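Local coordinates for putative primary metabolism protein HVA1 (PDB 4P5N) that may play a role in primary metabolism and carries the Tudor domain of hypervirulence-associated proteins, at residues Q11-G16 against G68-L73. Residues are numbered along the deposited sequence; the frame is centred on the assembly and turned at random.
Sequences QNINVG and GTLTDL. With SO4 (sulfate ion), chain E.
Ile13 meets OD2 of Asp72 and the CD1 methyl of Leu70. Asp72 starts its side chain toward the loop 11-16. Its CG stands anti to the backbone N (chi1 -174°), and Asp72 OD2 comes to 3.5 Å from Ile13 CA. Asp72 OD2 lies 3.8 Å from Ile13 CG2. The two side chains run past each other in opposite directions. No hydrogen bond joins the two segments, so the contact rests on van der Waals packing. OD2 of the buried Asp72 also lies close to Asp17 OD2; like charges so near may raise the proton affinity of one of them. On the longer branch of Ile13, CD1 touches Leu70 CD1 at 3.8 Å, an apolar contact of two crossing side chains. Away from this contact, Thr69 OG1 donates a 2.7 Å hydrogen bond to O3 of a sulfate. Asp7 bridges the segments: its OD1 accepts from Gln11 N and its OD2 from Asp72 N. The loop leads into strand 18-23, the sheet neighbour of edge strand 71-72. Ile13 packs on Val32 and Ile35 of strand 26-36, and shares Val53 of strand 52-56 with Leu70, within the small SH3-like core.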
loop_
_atom_site.group_PDB
_atom_site.type_symbol
_atom_site.label_atom_id
_atom_site.label_comp_id
_atom_site.label_asym_id
_atom_site.label_seq_id
_atom_site.Cartn_x
_atom_site.Cartn_y
_atom_site.Cartn_z
ATOM N N GLN A 11 5.467 -14.307 16.983
ATOM C CA GLN A 11 6.777 -14.671 16.440
ATOM C C GLN A 11 7.427 -13.474 15.773
ATOM O O GLN A 11 6.770 -12.767 15.010
ATOM C CB GLN A 11 6.637 -15.840 15.440
ATOM C CG GLN A 11 5.976 -17.088 16.036
ATOM C CD GLN A 11 6.672 -17.556 17.301
ATOM O OE1 GLN A 11 7.842 -17.943 17.270
ATOM N NE2 GLN A 11 5.971 -17.484 18.433
ATOM N N ASN A 12 8.714 -13.254 16.060
ATOM C CA ASN A 12 9.458 -12.163 15.449
ATOM C C ASN A 12 9.489 -12.291 13.928
ATOM O O ASN A 12 9.819 -13.366 13.390
ATOM C CB ASN A 12 10.889 -12.129 16.004
ATOM C CG ASN A 12 10.931 -11.862 17.508
ATOM O OD1 ASN A 12 10.089 -11.133 18.041
ATOM N ND2 ASN A 12 11.932 -12.417 18.193
ATOM N N ILE A 13 9.168 -11.201 13.236
ATOM C CA ILE A 13 9.161 -11.205 11.777
ATOM C C ILE A 13 10.478 -10.629 11.271
ATOM O O ILE A 13 10.898 -9.574 11.710
ATOM C CB ILE A 13 7.982 -10.378 11.200
ATOM C CG1 ILE A 13 6.630 -10.912 11.712
ATOM C CG2 ILE A 13 8.061 -10.346 9.667
ATOM C CD1 ILE A 13 5.470 -9.955 11.487
ATOM N N ASN A 14 11.124 -11.336 10.349
ATOM C CA ASN A 14 12.383 -10.890 9.775
ATOM C C ASN A 14 12.216 -10.628 8.292
ATOM O O ASN A 14 11.424 -11.306 7.619
ATOM C CB ASN A 14 13.469 -11.951 9.977
ATOM C CG ASN A 14 13.757 -12.222 11.436
ATOM O OD1 ASN A 14 13.884 -11.295 12.247
ATOM N ND2 ASN A 14 13.878 -13.500 11.782
ATOM N N VAL A 15 12.980 -9.664 7.784
ATOM C CA VAL A 15 13.100 -9.454 6.344
ATOM C C VAL A 15 13.538 -10.765 5.686
ATOM O O VAL A 15 14.413 -11.459 6.200
ATOM C CB VAL A 15 14.058 -8.290 6.024
ATOM C CG1 VAL A 15 14.393 -8.261 4.541
ATOM C CG2 VAL A 15 13.431 -6.972 6.472
ATOM N N GLY A 16 12.857 -11.115 4.592
ATOM C CA GLY A 16 13.065 -12.368 3.876
ATOM C C GLY A 16 12.156 -13.515 4.292
ATOM O O GLY A 16 12.119 -14.548 3.622
ATOM N N GLY A 68 0.300 -7.808 13.228
ATOM C CA GLY A 68 -0.411 -8.581 14.244
ATOM C C GLY A 68 -1.542 -9.438 13.725
ATOM O O GLY A 68 -2.135 -10.211 14.477
ATOM N N THR A 69 -1.846 -9.316 12.438
ATOM C CA THR A 69 -2.914 -10.105 11.824
ATOM C C THR A 69 -2.376 -10.912 10.653
ATOM O O THR A 69 -3.136 -11.435 9.833
ATOM C CB THR A 69 -4.037 -9.201 11.314
ATOM O OG1 THR A 69 -3.450 -8.138 10.547
ATOM C CG2 THR A 69 -4.798 -8.625 12.491
ATOM N N LEU A 70 -1.064 -11.022 10.552
ATOM C CA LEU A 70 -0.557 -11.962 9.577
ATOM C C LEU A 70 0.217 -13.070 10.260
ATOM O O LEU A 70 0.508 -12.982 11.454
ATOM C CB LEU A 70 0.202 -11.279 8.458
ATOM C CG LEU A 70 1.355 -10.379 8.830
ATOM C CD1 LEU A 70 2.492 -11.154 9.496
ATOM C CD2 LEU A 70 1.926 -9.610 7.644
ATOM N N THR A 71 0.534 -14.117 9.503
ATOM C CA THR A 71 1.298 -15.242 10.036
ATOM C C THR A 71 2.628 -15.348 9.320
ATOM O O THR A 71 2.669 -15.331 8.088
ATOM C CB THR A 71 0.511 -16.560 9.902
ATOM O OG1 THR A 71 -0.741 -16.419 10.567
ATOM C CG2 THR A 71 1.269 -17.758 10.524
ATOM N N ASP A 72 3.718 -15.439 10.090
ATOM C CA ASP A 72 5.039 -15.652 9.508
ATOM C C ASP A 72 5.194 -17.163 9.348
ATOM O O ASP A 72 5.412 -17.884 10.330
ATOM C CB ASP A 72 6.107 -15.070 10.432
ATOM C CG ASP A 72 7.502 -15.108 9.846
ATOM O OD1 ASP A 72 7.857 -16.102 9.152
ATOM O OD2 ASP A 72 8.262 -14.150 10.161
ATOM N N LEU A 73 5.082 -17.646 8.110
ATOM C CA LEU A 73 5.123 -19.096 7.857
ATOM C C LEU A 73 6.462 -19.720 8.189
ATOM O O LEU A 73 6.523 -20.905 8.518
ATOM C CB LEU A 73 4.741 -19.406 6.399
ATOM C CG LEU A 73 3.311 -18.956 6.026
ATOM C CD1 LEU A 73 2.976 -19.420 4.616
ATOM C CD2 LEU A 73 2.235 -19.428 7.008
HETATM S S SO4 E . -5.650 -5.837 9.709
HETATM O O1 SO4 E . -6.775 -4.902 9.964
HETATM O O2 SO4 E . -6.232 -7.196 9.778
HETATM O O3 SO4 E . -4.617 -5.715 10.797
HETATM O O4 SO4 E . -5.162 -5.631 8.323
#